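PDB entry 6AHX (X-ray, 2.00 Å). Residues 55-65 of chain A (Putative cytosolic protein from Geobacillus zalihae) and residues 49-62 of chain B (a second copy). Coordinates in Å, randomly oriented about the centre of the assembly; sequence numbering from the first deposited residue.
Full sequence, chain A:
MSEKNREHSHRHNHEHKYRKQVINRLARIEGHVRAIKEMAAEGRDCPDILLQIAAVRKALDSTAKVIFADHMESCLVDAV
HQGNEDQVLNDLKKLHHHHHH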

# COMPACT_ATOMS: atom_id res chain seq x y z
N ALA A 55 -5.40 1.75 7.08
CA ALA A 55 -5.02 0.39 7.47
C ALA A 55 -3.87 -0.18 6.62
O ALA A 55 -2.93 -0.73 7.14
CB ALA A 55 -6.22 -0.49 7.39
N VAL A 56 -3.91 0.02 5.31
CA VAL A 56 -2.82 -0.40 4.46
C VAL A 56 -1.49 0.31 4.78
O VAL A 56 -0.44 -0.33 4.79
CB VAL A 56 -3.19 -0.23 2.96
CG1 VAL A 56 -1.98 -0.52 2.08
CG2 VAL A 56 -4.33 -1.16 2.56
N ARG A 57 -1.51 1.63 5.00
CA ARG A 57 -0.30 2.37 5.43
C ARG A 57 0.32 1.80 6.71
O ARG A 57 1.54 1.70 6.85
CB ARG A 57 -0.57 3.88 5.51
CG ARG A 57 -0.91 4.50 4.13
CD ARG A 57 -0.97 6.05 4.14
NE ARG A 57 0.37 6.67 4.33
CZ ARG A 57 0.82 7.22 5.46
NH1 ARG A 57 0.08 7.27 6.51
NH2 ARG A 57 2.04 7.75 5.52
N LYS A 58 -0.54 1.42 7.63
CA LYS A 58 -0.10 0.80 8.87
C LYS A 58 0.50 -0.59 8.66
O LYS A 58 1.54 -0.87 9.22
CB LYS A 58 -1.27 0.80 9.82
CG LYS A 58 -0.93 0.31 11.19
CD LYS A 58 -2.17 0.37 12.08
CE LYS A 58 -1.79 0.28 13.57
NZ LYS A 58 -2.58 -0.81 14.23
N ALA A 59 -0.12 -1.43 7.81
CA ALA A 59 0.37 -2.75 7.49
C ALA A 59 1.71 -2.68 6.81
O ALA A 59 2.62 -3.49 7.11
CB ALA A 59 -0.62 -3.46 6.58
N LEU A 60 1.85 -1.71 5.92
CA LEU A 60 3.12 -1.49 5.22
C LEU A 60 4.25 -1.04 6.18
O LEU A 60 5.38 -1.50 6.12
CB LEU A 60 2.96 -0.48 4.06
CG LEU A 60 2.32 -0.99 2.74
CD1 LEU A 60 1.81 0.16 1.89
CD2 LEU A 60 3.24 -1.86 1.86
N ASP A 61 3.93 -0.11 7.05
CA ASP A 61 4.81 0.30 8.12
C ASP A 61 5.23 -0.89 8.99
O ASP A 61 6.39 -1.07 9.22
CB ASP A 61 4.14 1.39 8.94
CG ASP A 61 5.04 1.89 10.07
OD1 ASP A 61 6.05 2.51 9.80
OD2 ASP A 61 4.79 1.61 11.24
N SER A 62 4.33 -1.78 9.38
CA SER A 62 4.74 -2.94 10.16
C SER A 62 5.61 -3.92 9.44
O SER A 62 6.54 -4.49 10.00
CB SER A 62 3.53 -3.69 10.66
OG SER A 62 2.92 -2.77 11.53
N THR A 63 5.26 -4.16 8.21
CA THR A 63 6.06 -4.97 7.35
C THR A 63 7.49 -4.44 7.16
O THR A 63 8.38 -5.22 7.18
CB THR A 63 5.34 -5.17 5.99
OG1 THR A 63 4.06 -5.72 6.27
CG2 THR A 63 6.11 -6.11 5.11
N ALA A 64 7.68 -3.15 6.92
CA ALA A 64 9.02 -2.56 6.86
C ALA A 64 9.87 -2.75 8.16
O ALA A 64 11.07 -3.07 8.12
CB ALA A 64 8.89 -1.06 6.58
N LYS A 65 9.19 -2.56 9.30
CA LYS A 65 9.76 -2.84 10.62
C LYS A 65 10.20 -4.30 10.79
O LYS A 65 11.27 -4.55 11.24
CB LYS A 65 8.79 -2.48 11.69
CG LYS A 65 8.58 -0.99 11.82
CD LYS A 65 7.57 -0.79 12.95
CE LYS A 65 7.04 0.63 13.14
NZ LYS A 65 7.87 1.71 12.54
N ILE B 49 13.91 -2.69 -1.18
CA ILE B 49 12.58 -3.06 -0.75
C ILE B 49 11.99 -1.98 0.13
O ILE B 49 10.84 -1.53 -0.12
CB ILE B 49 12.56 -4.45 -0.12
CG1 ILE B 49 12.90 -5.52 -1.19
CG2 ILE B 49 11.20 -4.72 0.52
CD1 ILE B 49 12.84 -6.96 -0.72
N LEU B 50 12.77 -1.49 1.08
CA LEU B 50 12.24 -0.54 2.04
C LEU B 50 12.04 0.81 1.39
O LEU B 50 11.13 1.52 1.76
CB LEU B 50 13.21 -0.37 3.21
CG LEU B 50 13.33 -1.58 4.15
CD1 LEU B 50 14.22 -1.13 5.31
CD2 LEU B 50 12.03 -2.15 4.68
N LEU B 51 12.86 1.14 0.41
CA LEU B 51 12.60 2.30 -0.43
C LEU B 51 11.25 2.29 -1.11
O LEU B 51 10.56 3.28 -1.13
CB LEU B 51 13.68 2.42 -1.54
CG LEU B 51 13.81 3.78 -2.19
CD1 LEU B 51 14.65 4.67 -1.27
CD2 LEU B 51 14.40 3.68 -3.60
N GLN B 52 10.87 1.12 -1.63
CA GLN B 52 9.63 0.99 -2.37
C GLN B 52 8.46 0.96 -1.43
O GLN B 52 7.44 1.58 -1.75
CB GLN B 52 9.65 -0.23 -3.29
CG GLN B 52 10.74 -0.14 -4.36
CD GLN B 52 10.70 1.12 -5.20
OE1 GLN B 52 9.68 1.79 -5.34
NE2 GLN B 52 11.86 1.49 -5.69
N ILE B 53 8.63 0.39 -0.24
CA ILE B 53 7.55 0.45 0.72
C ILE B 53 7.23 1.89 1.09
O ILE B 53 6.05 2.28 1.26
CB ILE B 53 7.83 -0.39 1.96
CG1 ILE B 53 7.81 -1.90 1.59
CG2 ILE B 53 6.75 -0.18 3.03
CD1 ILE B 53 8.20 -2.87 2.69
N ALA B 54 8.27 2.65 1.34
CA ALA B 54 8.08 4.04 1.69
C ALA B 54 7.42 4.79 0.54
O ALA B 54 6.54 5.62 0.77
CB ALA B 54 9.36 4.67 2.04
N ALA B 55 7.83 4.53 -0.69
CA ALA B 55 7.16 5.15 -1.84
C ALA B 55 5.66 4.81 -1.91
O ALA B 55 4.85 5.67 -2.11
CB ALA B 55 7.86 4.72 -3.08
N VAL B 56 5.29 3.56 -1.67
CA VAL B 56 3.90 3.19 -1.62
C VAL B 56 3.11 3.89 -0.50
O VAL B 56 1.99 4.33 -0.71
CB VAL B 56 3.74 1.65 -1.52
CG1 VAL B 56 2.27 1.28 -1.31
CG2 VAL B 56 4.25 0.95 -2.78
N ARG B 57 3.68 3.98 0.71
CA ARG B 57 3.05 4.75 1.82
C ARG B 57 2.78 6.21 1.45
O ARG B 57 1.75 6.78 1.78
CB ARG B 57 3.85 4.60 3.11
CG ARG B 57 3.87 3.14 3.64
CD ARG B 57 4.47 3.00 5.06
NE ARG B 57 3.61 3.60 6.11
CZ ARG B 57 3.82 4.76 6.74
NH1 ARG B 57 4.85 5.48 6.46
NH2 ARG B 57 2.98 5.21 7.66
N LYS B 58 3.72 6.80 0.73
CA LYS B 58 3.56 8.16 0.25
C LYS B 58 2.48 8.29 -0.83
O LYS B 58 1.68 9.21 -0.73
CB LYS B 58 4.91 8.63 -0.23
CG LYS B 58 4.94 10.07 -0.63
CD LYS B 58 6.36 10.45 -1.07
CE LYS B 58 6.53 11.98 -1.10
NZ LYS B 58 7.07 12.41 -2.43
N ALA B 59 2.41 7.35 -1.78
CA ALA B 59 1.41 7.34 -2.82
C ALA B 59 0.03 7.18 -2.24
O ALA B 59 -0.94 7.84 -2.68
CB ALA B 59 1.68 6.20 -3.80
N LEU B 60 -0.07 6.31 -1.24
CA LEU B 60 -1.34 6.09 -0.54
C LEU B 60 -1.81 7.35 0.24
O LEU B 60 -2.97 7.73 0.22
CB LEU B 60 -1.26 4.87 0.41
CG LEU B 60 -1.37 3.46 -0.23
CD1 LEU B 60 -0.82 2.39 0.71
CD2 LEU B 60 -2.78 3.04 -0.66
N ASP B 61 -0.89 7.97 0.94
CA ASP B 61 -1.12 9.24 1.58
C ASP B 61 -1.59 10.30 0.58
O ASP B 61 -2.58 10.94 0.82
CB ASP B 61 0.14 9.67 2.32
CG ASP B 61 -0.05 11.00 3.05
OD1 ASP B 61 -0.80 11.06 4.00
OD2 ASP B 61 0.49 12.03 2.64
N SER B 62 -0.99 10.42 -0.58
CA SER B 62 -1.47 11.39 -1.56
C SER B 62 -2.83 11.11 -2.13
O SER B 62 -3.63 12.02 -2.35
CB SER B 62 -0.51 11.49 -2.72
OG SER B 62 0.65 12.00 -2.13

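The strongest polar link between these two nearly antiparallel helices is a reciprocal pair of hydrogen bonds. Arg57(B) NE donates to Arg57(A) O at 2.9 Å, and Arg57(A) NE donates to Arg57(B) O at the same distance, both nearly straight at 165°. Arg57(A) O also accepts from Asp61(A) N, and Arg57(B) O from Asp61(B) N, so each serves two donors. Arginine suits this place because its long side chain, leaving the backbone sideways, can reach across and still present an N-H to the partner helix.

The exchange brings like charges together: Arg57(A) NH2 lies 3.5 Å from Arg57(B) NH2, and two donors cannot bond to each other. Asp61(B) CB lies over the opposite face of the Arg57(A) guanidinium, and Asp61(A) CB over that of Arg57(B). The nearby carboxylate can ease the charge, but Asp61(B) OD1 is 4.6 Å from Arg57(A) NE and well out of the guanidinium plane, too far for a salt bridge.

Beyond the arginines the contact is apolar. Leu60(A) points toward chain B and fits as a knob among Ile53(B), Val56(B), Arg57(B) and Leu60(B), a branched, wholly apolar side chain that can touch several neighbours without leaving a polar group unpaired; its CD1 is 3.4 Å from Val56(B) CG1 and 3.6 Å from Leu60(B) CD1. Farther along, small Ala64(A) leaves its CB 3.8 Å from Leu50(B) CD2.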